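Local coordinates for DMATS type aromatic prenyltransferase (PDB 6ZRY), which probably transfers a dimethylallyl group to the indole ring of tryptophan, as a bacterial DMATS-type prenyltransferase with the ABBA-barrel fold, at residues Gly37-Arg42 against Glu80-Pro85; Ala90-Thr95 against Phe129-Ser134; Asp118-Asp123 against Pro151-Val156; Phe145-Asn150 against Val200-Gly205. All coordinates share one frame; numbering follows the deposited sequence.

Contact 1. Residues Gly37-Arg42 against Glu80-Pro85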
loop_
_atom_site.group_PDB
_atom_site.type_symbol
_atom_site.label_atom_id
_atom_site.label_comp_id
_atom_site.label_asym_id
_atom_site.label_seq_id
_atom_site.Cartn_x
_atom_site.Cartn_y
_atom_site.Cartn_z
ATOM N N GLY A 37 -2.174 17.341 6.355
ATOM C CA GLY A 37 -1.781 18.269 7.433
ATOM C C GLY A 37 -0.983 19.437 6.862
ATOM O O GLY A 37 -1.437 20.085 5.907
ATOM N N PRO A 38 0.254 19.708 7.363
ATOM C CA PRO A 38 0.994 20.915 6.981
ATOM C C PRO A 38 1.546 20.904 5.544
ATOM O O PRO A 38 1.955 21.914 5.062
ATOM C CB PRO A 38 2.133 20.938 8.004
ATOM C CG PRO A 38 2.380 19.484 8.299
ATOM C CD PRO A 38 1.022 18.841 8.262
ATOM N N VAL A 39 1.552 19.743 4.894
ATOM C CA VAL A 39 1.988 19.587 3.483
ATOM C C VAL A 39 0.947 20.206 2.549
ATOM O O VAL A 39 1.334 20.719 1.477
ATOM C CB VAL A 39 2.239 18.113 3.175
ATOM C CG1 VAL A 39 2.404 17.850 1.692
ATOM C CG2 VAL A 39 3.423 17.616 3.956
ATOM N N GLY A 40 -0.337 20.156 2.921
ATOM C CA GLY A 40 -1.413 20.600 2.031
ATOM C C GLY A 40 -1.137 21.998 1.464
ATOM O O GLY A 40 -1.138 22.208 0.235
ATOM N N PRO A 41 -0.944 23.017 2.331
ATOM C CA PRO A 41 -0.732 24.379 1.863
ATOM C C PRO A 41 0.661 24.696 1.313
ATOM O O PRO A 41 0.871 25.831 0.841
ATOM C CB PRO A 41 -0.962 25.234 3.132
ATOM C CG PRO A 41 -1.676 24.320 4.083
ATOM C CD PRO A 41 -1.113 22.950 3.786
ATOM N N ARG A 42 1.575 23.742 1.371
ATOM C CA ARG A 42 2.983 23.913 0.957
ATOM C C ARG A 42 3.052 24.103 -0.560
ATOM O O ARG A 42 2.440 23.361 -1.309
ATOM C CB ARG A 42 3.793 22.708 1.396
ATOM C CG ARG A 42 5.282 22.913 1.293
ATOM C CD ARG A 42 6.036 21.675 1.705
ATOM N NE ARG A 42 7.445 21.893 1.495
ATOM C CZ ARG A 42 8.261 22.396 2.389
ATOM N NH1 ARG A 42 7.816 22.715 3.586
ATOM N NH2 ARG A 42 9.545 22.534 2.104
ATOM N N GLU A 80 0.799 9.680 4.791
ATOM C CA GLU A 80 1.177 10.045 6.152
ATOM C C GLU A 80 1.029 11.556 6.312
ATOM O O GLU A 80 1.088 12.285 5.316
ATOM C CB GLU A 80 2.591 9.548 6.502
ATOM C CG GLU A 80 3.696 10.143 5.660
ATOM C CD GLU A 80 5.087 9.643 6.015
ATOM O OE1 GLU A 80 5.285 9.148 7.150
ATOM O OE2 GLU A 80 5.973 9.742 5.153
ATOM N N THR A 81 0.854 11.963 7.548
ATOM C CA THR A 81 0.802 13.365 7.993
ATOM C C THR A 81 2.166 13.720 8.559
ATOM O O THR A 81 2.566 13.137 9.584
ATOM C CB THR A 81 -0.277 13.604 9.038
ATOM O OG1 THR A 81 -1.494 12.908 8.712
ATOM C CG2 THR A 81 -0.558 15.086 9.193
ATOM N N LEU A 82 2.855 14.661 7.934
ATOM C CA LEU A 82 4.193 15.047 8.382
ATOM C C LEU A 82 4.056 15.904 9.669
ATOM O O LEU A 82 3.022 16.573 9.832
ATOM C CB LEU A 82 4.903 15.783 7.254
ATOM C CG LEU A 82 5.212 14.938 6.009
ATOM C CD1 LEU A 82 6.094 15.718 5.050
ATOM C CD2 LEU A 82 5.886 13.604 6.358
ATOM N N GLY A 83 5.035 15.804 10.569
ATOM C CA GLY A 83 5.072 16.574 11.828
ATOM C C GLY A 83 5.504 18.017 11.604
ATOM O O GLY A 83 5.879 18.373 10.442
ATOM N N SER A 84 5.465 18.829 12.687
ATOM C CA SER A 84 5.576 20.312 12.634
ATOM C C SER A 84 6.985 20.701 12.207
ATOM O O SER A 84 7.136 21.393 11.202
ATOM C CB SER A 84 5.141 20.995 13.914
ATOM O OG SER A 84 4.335 22.127 13.607
ATOM N N PRO A 85 8.060 20.295 12.931
ATOM C CA PRO A 85 9.335 20.017 12.280
ATOM C C PRO A 85 9.176 18.579 11.771
ATOM O O PRO A 85 8.908 17.678 12.561
ATOM C CB PRO A 85 10.383 20.207 13.406
ATOM C CG PRO A 85 9.552 20.638 14.627
ATOM C CD PRO A 85 8.152 20.108 14.380
#
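Leu-82 carries the apolar part of this contact, and its chain crosses Val-39 obliquely, with CB, CG and CD1 all closing on one methyl of the valine. Its CG stands anti to its own carbonyl carbon (chi1 -66°), and from there the approach tightens step by step. Leu-82 CB is 4.1 Å from Val-39 CG2, and Leu-82 CG falls closer. Leu-82 CD1 comes to 3.5 Å from Val-39 CG2, tighter than ordinary van der Waals contact. Val-39 holds CG1 anti to its backbone N (chi1 168°), which leaves CG2 beside that N and facing the leucine. The leucine also packs on Ala-49 and Trp-50.

Pro-38 meets backbone instead: its ring leans on the carbonyl of Leu-82, with Pro-38 CG 3.4 Å from Leu-82 O. Next to the CD end of that ring, Thr-81 puts its methyl CG2 3.8 Å from Gly-37 CA. Gly-37, without a side chain, admits the methyl this close, and its positive phi (48°) by itself favours glycine as the chain leaves helix 26-36. Thr-81 OG1 bonds to Leu-35 O, tying the loop to the helix end. No hydrogen bond joins the two segments directly. The contact thus packs the turn after helix 26-36 against the connection that leads from strand 71-79 of the sheet to the outer helix 88-106, a strand-to-helix passage of the ABBA barrel.

Contact 2. Residues Ala90-Thr95 against Phe129-Ser134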
loop_
_atom_site.group_PDB
_atom_site.type_symbol
_atom_site.label_atom_id
_atom_site.label_comp_id
_atom_site.label_asym_id
_atom_site.label_seq_id
_atom_site.Cartn_x
_atom_site.Cartn_y
_atom_site.Cartn_z
ATOM N N ALA A 90 7.683 12.839 15.080
ATOM C CA ALA A 90 6.737 13.957 14.844
ATOM C C ALA A 90 5.686 13.527 13.793
ATOM O O ALA A 90 4.500 13.857 13.963
ATOM C CB ALA A 90 7.502 15.172 14.411
ATOM N N ASN A 91 6.123 12.756 12.772
ATOM C CA ASN A 91 5.250 12.233 11.685
ATOM C C ASN A 91 4.291 11.202 12.287
ATOM O O ASN A 91 3.123 11.220 11.972
ATOM C CB ASN A 91 6.051 11.621 10.520
ATOM C CG ASN A 91 7.016 12.542 9.811
ATOM O OD1 ASN A 91 7.003 13.774 9.981
ATOM N ND2 ASN A 91 7.858 11.958 8.961
ATOM N N LEU A 92 4.792 10.291 13.116
ATOM C CA LEU A 92 3.965 9.293 13.829
ATOM C C LEU A 92 2.883 10.009 14.643
ATOM O O LEU A 92 1.690 9.663 14.505
ATOM C CB LEU A 92 4.889 8.452 14.726
ATOM C CG LEU A 92 4.193 7.576 15.745
ATOM C CD1 LEU A 92 3.182 6.667 15.088
ATOM C CD2 LEU A 92 5.209 6.767 16.549
ATOM N N SER A 93 3.284 10.983 15.464
ATOM C CA SER A 93 2.364 11.776 16.319
ATOM C C SER A 93 1.257 12.413 15.462
ATOM O O SER A 93 0.069 12.233 15.797
ATOM C CB SER A 93 3.116 12.817 17.070
ATOM O OG SER A 93 2.270 13.455 17.998
ATOM N N ALA A 94 1.635 13.084 14.373
ATOM C CA ALA A 94 0.691 13.789 13.473
ATOM C C ALA A 94 -0.239 12.760 12.792
ATOM O O ALA A 94 -1.463 13.010 12.689
ATOM C CB ALA A 94 1.458 14.644 12.469
ATOM N N THR A 95 0.305 11.632 12.325
ATOM C CA THR A 95 -0.503 10.633 11.613
ATOM C C THR A 95 -1.486 10.005 12.602
ATOM O O THR A 95 -2.679 9.886 12.274
ATOM C CB THR A 95 0.401 9.641 10.873
ATOM O OG1 THR A 95 1.226 10.369 9.959
ATOM C CG2 THR A 95 -0.395 8.602 10.145
ATOM N N PHE A 129 9.469 5.338 8.525
ATOM C CA PHE A 129 8.109 5.541 9.100
ATOM C C PHE A 129 7.881 4.615 10.300
ATOM O O PHE A 129 8.622 3.656 10.477
ATOM C CB PHE A 129 7.052 5.314 8.017
ATOM C CG PHE A 129 6.715 3.866 7.756
ATOM C CD1 PHE A 129 7.629 3.028 7.128
ATOM C CD2 PHE A 129 5.480 3.351 8.115
ATOM C CE1 PHE A 129 7.323 1.702 6.891
ATOM C CE2 PHE A 129 5.172 2.015 7.878
ATOM C CZ PHE A 129 6.083 1.201 7.252
ATOM N N ALA A 130 6.892 4.959 11.113
ATOM C CA ALA A 130 6.341 4.149 12.203
ATOM C C ALA A 130 4.889 3.795 11.872
ATOM O O ALA A 130 4.506 2.626 12.088
ATOM C CB ALA A 130 6.460 4.904 13.516
ATOM N N MET A 131 4.118 4.730 11.290
ATOM C CA MET A 131 2.668 4.512 11.022
ATOM C C MET A 131 2.247 5.270 9.757
ATOM O O MET A 131 2.441 6.505 9.700
ATOM C CB MET A 131 1.825 5.002 12.201
ATOM C CG MET A 131 0.315 4.885 11.988
ATOM S SD MET A 131 -0.620 5.624 13.355
ATOM C CE MET A 131 -0.331 4.410 14.640
ATOM N N TRP A 132 1.673 4.560 8.800
ATOM C CA TRP A 132 0.993 5.148 7.641
ATOM C C TRP A 132 -0.499 4.861 7.760
ATOM O O TRP A 132 -0.896 4.025 8.562
ATOM C CB TRP A 132 1.561 4.620 6.321
ATOM C CG TRP A 132 2.919 5.145 5.950
ATOM C CD1 TRP A 132 3.655 6.100 6.583
ATOM C CD2 TRP A 132 3.728 4.673 4.874
ATOM N NE1 TRP A 132 4.847 6.287 5.932
ATOM C CE2 TRP A 132 4.935 5.403 4.906
ATOM C CE3 TRP A 132 3.557 3.698 3.889
ATOM C CZ2 TRP A 132 5.951 5.208 3.976
ATOM C CZ3 TRP A 132 4.566 3.492 2.975
ATOM C CH2 TRP A 132 5.756 4.234 3.023
ATOM N N CYS A 133 -1.267 5.539 6.949
ATOM C CA CYS A 133 -2.731 5.554 6.899
ATOM C C CYS A 133 -3.140 5.075 5.500
ATOM O O CYS A 133 -2.469 5.521 4.554
ATOM C CB CYS A 133 -3.182 7.016 7.095
ATOM S SG CYS A 133 -4.929 7.231 6.920
ATOM N N SER A 134 -4.162 4.224 5.376
ATOM C CA SER A 134 -4.882 3.953 4.100
ATOM C C SER A 134 -6.347 4.385 4.265
ATOM O O SER A 134 -6.967 3.963 5.212
ATOM C CB SER A 134 -4.748 2.498 3.675
ATOM O OG SER A 134 -5.363 2.285 2.440
#
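The indole of Trp-132 has the ring of Phe-129 on one face, where Phe-129 CD2 sits 3.6 Å above the plane and offset toward the rim. Val-54, Glu-80 and Tyr-148 touch the indole as well, and the bound tryptophan lies against it. Helix 88-106 is met instead by Ala-130, just before strand 131-138, and by Met-131, its first residue. Leu-92, with CG anti to the backbone N (chi1 168°), spreads its two methyls over both: Leu-92 CD2 reaches 3.8 Å from Ala-130 CB, while Leu-92 CD1 rests chiefly on Met-131 CB at 3.6 Å, the leucine crossing the methionine at about a right angle. One helical turn on, Thr-95 lays its methyl CG2 over the peptide, 3.6 Å from Met-131 O.

Thr-95 OG1 turns back to its own helix and donates to Asn-91 O at 2.9 Å, coming from above that carbonyl plane; Asn-91 O also takes the Thr-95 N-H. The same hydroxyl receives the N-H of Thr-81. No hydrogen bond joins the two segments, which meet by methyl packing, one methyl resting on a carbonyl oxygen, while Trp-132, starting away from the helix, contributes to the tryptophan pocket.

Contact 3. Residues Asp118-Asp123 against Pro151-Val156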
loop_
_atom_site.group_PDB
_atom_site.type_symbol
_atom_site.label_atom_id
_atom_site.label_comp_id
_atom_site.label_asym_id
_atom_site.label_seq_id
_atom_site.Cartn_x
_atom_site.Cartn_y
_atom_site.Cartn_z
ATOM N N ASP A 118 1.873 -0.565 22.528
ATOM C CA ASP A 118 3.101 -0.569 23.363
ATOM C C ASP A 118 4.194 -1.414 22.718
ATOM O O ASP A 118 5.377 -1.136 23.013
ATOM C CB ASP A 118 2.832 -1.015 24.810
ATOM C CG ASP A 118 2.491 -2.476 24.995
ATOM O OD1 ASP A 118 1.406 -2.876 24.562
ATOM O OD2 ASP A 118 3.316 -3.198 25.593
ATOM N N LEU A 119 3.843 -2.416 21.888
ATOM C CA LEU A 119 4.851 -3.264 21.221
ATOM C C LEU A 119 5.571 -2.452 20.156
ATOM O O LEU A 119 6.760 -2.692 19.967
ATOM C CB LEU A 119 4.189 -4.510 20.611
ATOM C CG LEU A 119 3.495 -5.433 21.597
ATOM C CD1 LEU A 119 2.815 -6.569 20.857
ATOM C CD2 LEU A 119 4.477 -5.983 22.627
ATOM N N PHE A 120 4.884 -1.514 19.495
ATOM C CA PHE A 120 5.468 -0.649 18.444
ATOM C C PHE A 120 6.014 0.648 19.050
ATOM O O PHE A 120 6.831 1.250 18.408
ATOM C CB PHE A 120 4.456 -0.374 17.320
ATOM C CG PHE A 120 4.037 -1.618 16.558
ATOM C CD1 PHE A 120 3.072 -2.472 17.076
ATOM C CD2 PHE A 120 4.587 -1.917 15.315
ATOM C CE1 PHE A 120 2.670 -3.602 16.385
ATOM C CE2 PHE A 120 4.193 -3.059 14.623
ATOM C CZ PHE A 120 3.232 -3.900 15.153
ATOM N N ALA A 121 5.563 1.053 20.235
ATOM C CA ALA A 121 5.868 2.390 20.793
ATOM C C ALA A 121 7.355 2.465 21.108
ATOM O O ALA A 121 7.888 1.539 21.746
ATOM C CB ALA A 121 5.026 2.680 22.017
ATOM N N THR A 122 7.999 3.536 20.666
ATOM C CA THR A 122 9.438 3.792 20.886
ATOM C C THR A 122 9.701 5.264 20.632
ATOM O O THR A 122 9.061 5.844 19.717
ATOM C CB THR A 122 10.323 2.891 20.018
ATOM O OG1 THR A 122 11.685 3.235 20.290
ATOM C CG2 THR A 122 10.039 3.018 18.535
ATOM N N ASP A 123 10.569 5.852 21.454
ATOM C CA ASP A 123 10.965 7.274 21.368
ATOM C C ASP A 123 11.904 7.479 20.191
ATOM O O ASP A 123 11.979 8.611 19.716
ATOM C CB ASP A 123 11.624 7.743 22.664
ATOM C CG ASP A 123 10.619 8.329 23.622
ATOM O OD1 ASP A 123 9.478 8.630 23.155
ATOM O OD2 ASP A 123 10.972 8.500 24.811
ATOM N N PRO A 151 6.938 -2.920 11.094
ATOM C CA PRO A 151 7.433 -3.983 11.966
ATOM C C PRO A 151 8.889 -3.756 12.369
ATOM O O PRO A 151 9.327 -4.335 13.351
ATOM C CB PRO A 151 7.335 -5.239 11.092
ATOM C CG PRO A 151 6.283 -4.883 10.078
ATOM C CD PRO A 151 6.586 -3.440 9.769
ATOM N N GLU A 152 9.609 -2.963 11.601
ATOM C CA GLU A 152 11.064 -2.731 11.811
ATOM C C GLU A 152 11.308 -1.446 12.620
ATOM O O GLU A 152 12.462 -0.961 12.636
ATOM C CB GLU A 152 11.766 -2.686 10.459
ATOM C CG GLU A 152 11.690 -4.008 9.709
ATOM C CD GLU A 152 12.345 -3.968 8.323
ATOM O OE1 GLU A 152 12.657 -5.021 7.804
ATOM O OE2 GLU A 152 12.550 -2.870 7.798
ATOM N N VAL A 153 10.288 -0.910 13.267
ATOM C CA VAL A 153 10.370 0.413 13.951
ATOM C C VAL A 153 11.351 0.342 15.137
ATOM O O VAL A 153 11.910 1.378 15.478
ATOM C CB VAL A 153 8.990 0.895 14.395
ATOM C CG1 VAL A 153 8.470 0.097 15.581
ATOM C CG2 VAL A 153 8.989 2.392 14.689
ATOM N N LYS A 154 11.528 -0.825 15.750
ATOM C CA LYS A 154 12.526 -1.023 16.841
ATOM C C LYS A 154 13.774 -1.710 16.271
ATOM O O LYS A 154 14.548 -2.276 17.053
ATOM C CB LYS A 154 11.893 -1.815 17.984
ATOM C CG LYS A 154 10.745 -1.104 18.670
ATOM C CD LYS A 154 10.314 -1.787 19.927
ATOM C CE LYS A 154 9.425 -0.921 20.793
ATOM N NZ LYS A 154 8.971 -1.643 22.013
ATOM N N GLY A 155 13.962 -1.639 14.942
ATOM C CA GLY A 155 15.105 -2.216 14.218
ATOM C C GLY A 155 14.723 -3.509 13.501
ATOM O O GLY A 155 13.769 -4.161 13.913
ATOM N N VAL A 156 15.474 -3.869 12.472
ATOM C CA VAL A 156 15.183 -5.046 11.619
ATOM C C VAL A 156 15.315 -6.332 12.467
ATOM O O VAL A 156 14.505 -7.224 12.295
ATOM C CB VAL A 156 16.079 -5.046 10.365
ATOM C CG1 VAL A 156 15.780 -6.232 9.465
ATOM C CG2 VAL A 156 15.936 -3.746 9.570
#
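Lys-154 and Val-153 form the close half of the contact, both packed against the carbonyl oxygens of Leu-119, Phe-120 and Ala-121. The lysine chain runs out extended beyond CG until its tip reaches the backbone: Lys-154 CE is 3.1 Å from Ala-121 O, and Lys-154 NZ makes a weak hydrogen bond of 3.2 Å to Leu-119 O. The positive tip probably finds these carbonyls favourable. Next to it in the chain, Val-153 points CG1 at the same backbone, 3.5 Å from Phe-120 O, and Val-153 CG2 lies 4.0 Å from Thr-122 CG2 as the two side chains slide past each other in opposite directions.

Packing is looser around Phe-120: Phe-120 CE2 stays 4.3 Å from Pro-151 CA and Phe-120 CD2 4.4 Å from Val-153 CG1, both partners oblique to the ring. Toward solvent, the side chains of Asp-118 and Ala-121 point away from the turn; Ala-121 takes part through its carbonyl oxygen. Asp-118 pairs with Arg-169.

A type I turn, Glu-152 to Gly-155, presents the valine and the lysine. This loop follows strand 141-149 and leads to helix 159-170, on which Leu-119, Phe-120 and Pro-151 pack; the Phe-120 ring also meets Phe-198 in strand 193-201.

Contact 4. Residues Phe145-Asn150 against Val200-Gly205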
loop_
_atom_site.group_PDB
_atom_site.type_symbol
_atom_site.label_atom_id
_atom_site.label_comp_id
_atom_site.label_asym_id
_atom_site.label_seq_id
_atom_site.Cartn_x
_atom_site.Cartn_y
_atom_site.Cartn_z
ATOM N N PHE A 145 -10.853 3.174 7.293
ATOM C CA PHE A 145 -9.477 3.521 7.660
ATOM C C PHE A 145 -8.694 2.236 7.898
ATOM O O PHE A 145 -9.207 1.321 8.566
ATOM C CB PHE A 145 -9.495 4.416 8.887
ATOM C CG PHE A 145 -10.246 5.719 8.692
ATOM C CD1 PHE A 145 -11.613 5.798 8.902
ATOM C CD2 PHE A 145 -9.579 6.866 8.291
ATOM C CE1 PHE A 145 -12.296 7.000 8.733
ATOM C CE2 PHE A 145 -10.263 8.069 8.113
ATOM C CZ PHE A 145 -11.623 8.135 8.341
ATOM N N LYS A 146 -7.461 2.196 7.402
ATOM C CA LYS A 146 -6.496 1.110 7.713
ATOM C C LYS A 146 -5.221 1.749 8.206
ATOM O O LYS A 146 -4.852 2.817 7.702
ATOM C CB LYS A 146 -6.184 0.239 6.495
ATOM C CG LYS A 146 -7.361 -0.076 5.600
ATOM C CD LYS A 146 -8.302 -1.071 6.175
ATOM C CE LYS A 146 -9.322 -1.565 5.153
ATOM N NZ LYS A 146 -9.631 -2.999 5.350
ATOM N N VAL A 147 -4.583 1.097 9.161
ATOM C CA VAL A 147 -3.329 1.557 9.803
ATOM C C VAL A 147 -2.210 0.600 9.398
ATOM O O VAL A 147 -2.379 -0.633 9.595
ATOM C CB VAL A 147 -3.506 1.620 11.322
ATOM C CG1 VAL A 147 -2.245 2.097 12.017
ATOM C CG2 VAL A 147 -4.702 2.487 11.674
ATOM N N TYR A 148 -1.128 1.156 8.884
ATOM C CA TYR A 148 0.061 0.461 8.389
ATOM C C TYR A 148 1.197 0.740 9.364
ATOM O O TYR A 148 1.718 1.877 9.351
ATOM C CB TYR A 148 0.371 0.939 6.970
ATOM C CG TYR A 148 -0.473 0.266 5.940
ATOM C CD1 TYR A 148 -1.851 0.467 5.874
ATOM C CD2 TYR A 148 0.085 -0.648 5.068
ATOM C CE1 TYR A 148 -2.636 -0.210 4.937
ATOM C CE2 TYR A 148 -0.678 -1.327 4.145
ATOM C CZ TYR A 148 -2.041 -1.117 4.078
ATOM O OH TYR A 148 -2.754 -1.824 3.142
ATOM N N LEU A 149 1.559 -0.241 10.190
ATOM C CA LEU A 149 2.635 -0.086 11.193
ATOM C C LEU A 149 3.907 -0.675 10.622
ATOM O O LEU A 149 3.810 -1.687 9.872
ATOM C CB LEU A 149 2.241 -0.775 12.492
ATOM C CG LEU A 149 0.947 -0.283 13.148
ATOM C CD1 LEU A 149 0.655 -1.081 14.406
ATOM C CD2 LEU A 149 1.021 1.190 13.493
ATOM N N ASN A 150 5.044 -0.088 10.964
ATOM C CA ASN A 150 6.390 -0.554 10.526
ATOM C C ASN A 150 6.855 -1.627 11.504
ATOM O O ASN A 150 7.135 -1.311 12.651
ATOM C CB ASN A 150 7.409 0.589 10.456
ATOM C CG ASN A 150 8.764 0.133 9.953
ATOM O OD1 ASN A 150 8.930 -1.020 9.541
ATOM N ND2 ASN A 150 9.731 1.040 9.948
ATOM N N VAL A 200 -3.745 -3.256 9.923
ATOM C CA VAL A 200 -5.032 -3.617 10.583
ATOM C C VAL A 200 -6.084 -2.564 10.259
ATOM O O VAL A 200 -5.716 -1.390 9.967
ATOM C CB VAL A 200 -4.846 -3.756 12.101
ATOM C CG1 VAL A 200 -3.880 -4.887 12.453
ATOM C CG2 VAL A 200 -4.401 -2.453 12.717
ATOM N N ASP A 201 -7.353 -2.947 10.315
ATOM C CA ASP A 201 -8.455 -1.954 10.262
ATOM C C ASP A 201 -8.321 -1.072 11.509
ATOM O O ASP A 201 -7.931 -1.605 12.605
ATOM C CB ASP A 201 -9.827 -2.629 10.217
ATOM C CG ASP A 201 -10.062 -3.544 9.022
ATOM O OD1 ASP A 201 -9.499 -3.288 7.963
ATOM O OD2 ASP A 201 -10.814 -4.490 9.172
ATOM N N LEU A 202 -8.605 0.216 11.388
ATOM C CA LEU A 202 -8.683 1.126 12.548
ATOM C C LEU A 202 -9.799 0.615 13.467
ATOM O O LEU A 202 -9.593 0.542 14.682
ATOM C CB LEU A 202 -8.981 2.538 12.041
ATOM C CG LEU A 202 -9.069 3.614 13.116
ATOM C CD1 LEU A 202 -7.781 3.707 13.909
ATOM C CD2 LEU A 202 -9.404 4.954 12.509
ATOM N N HIS A 203 -10.925 0.245 12.869
ATOM C CA HIS A 203 -12.153 -0.182 13.574
ATOM C C HIS A 203 -12.039 -1.667 13.937
ATOM O O HIS A 203 -11.793 -2.476 13.025
ATOM C CB HIS A 203 -13.378 0.096 12.700
ATOM C CG HIS A 203 -14.666 -0.257 13.349
ATOM N ND1 HIS A 203 -14.959 0.119 14.641
ATOM C CD2 HIS A 203 -15.744 -0.939 12.893
ATOM C CE1 HIS A 203 -16.162 -0.333 14.964
ATOM N NE2 HIS A 203 -16.662 -0.981 13.907
ATOM N N ASP A 204 -12.233 -2.009 15.205
ATOM C CA ASP A 204 -12.416 -3.422 15.638
ATOM C C ASP A 204 -13.512 -4.057 14.778
ATOM O O ASP A 204 -14.639 -3.583 14.831
ATOM C CB ASP A 204 -12.829 -3.529 17.107
ATOM C CG ASP A 204 -11.820 -2.972 18.082
ATOM O OD1 ASP A 204 -10.625 -2.909 17.726
ATOM O OD2 ASP A 204 -12.238 -2.615 19.203
ATOM N N GLY A 205 -13.185 -5.097 14.026
ATOM C CA GLY A 205 -14.177 -5.931 13.319
ATOM C C GLY A 205 -14.704 -7.042 14.233
ATOM O O GLY A 205 -14.296 -7.140 15.390
HETATM O O HOH W 1 -11.515 0.413 10.097
#
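Two neighbouring antiparallel strands of the barrel sheet, 141-149 and 193-201, pair here at the end of the second strand. Val-147 and Val-200 form a hydrogen-bonded pair: Val-147 N gives a nearly straight bond of 2.8 Å to Val-200 O, close to its C=O axis, and Val-200 N returns one of 3.0 Å to Val-147 O. Lys-146 and Asp-201 make the next, non-hydrogen-bonded pair. The pattern then runs on past the strand, for Leu-202 N reaches Phe-145 O at 3.1 Å, approaching from above the carbonyl plane. A water donates to that same oxygen and accepts from His-203 N.

In an ABBA barrel the helices surround the sheet, and the side chains divide accordingly. Val-147, Val-200 and Leu-202 turn to the helical layer, where Leu-113 of helix 111-114 touches all three. Leu-202 sets its methyls on two partners: Leu-202 CD2 lies 3.7 Å from Phe-145 CB, the two chains side by side, and Leu-202 CD1 is 4.0 Å from Val-147 CG2, where they cross obliquely.

Lys-146 is bent at chi2 (-74°) and again at chi4 (144°), so that NZ reaches Asp-201. Lys-146 NZ meets the syn lone pair of Asp-201 OD1 in a short salt bridge of 2.6 Å, with the lysine methylenes packed beside the carboxylate; Glu-144 offers the ammonium a second, weak and long ion pair.

From the N terminus, contact 1 closes the loop that holds strands 61-68 and 71-79, setting the turn after helix 26-36 beside the connection into helix 88-106. It is in series with all the others, yet abuts contact 2, Gly-83 N bonding to Asn-91 OD1. Contact 2 brings that helix against strand 131-138. Contact 3 crosses contacts 2 and 4, because 129-134 lies between its two halves and 151-156 between those of contact 4; Phe-120 packs on Leu-149 where contacts 3 and 4 meet. Contact 4, in series with contact 2, extends the sheet from strand 141-149, bonded to strand 131-138, on to strand 193-201. None nests.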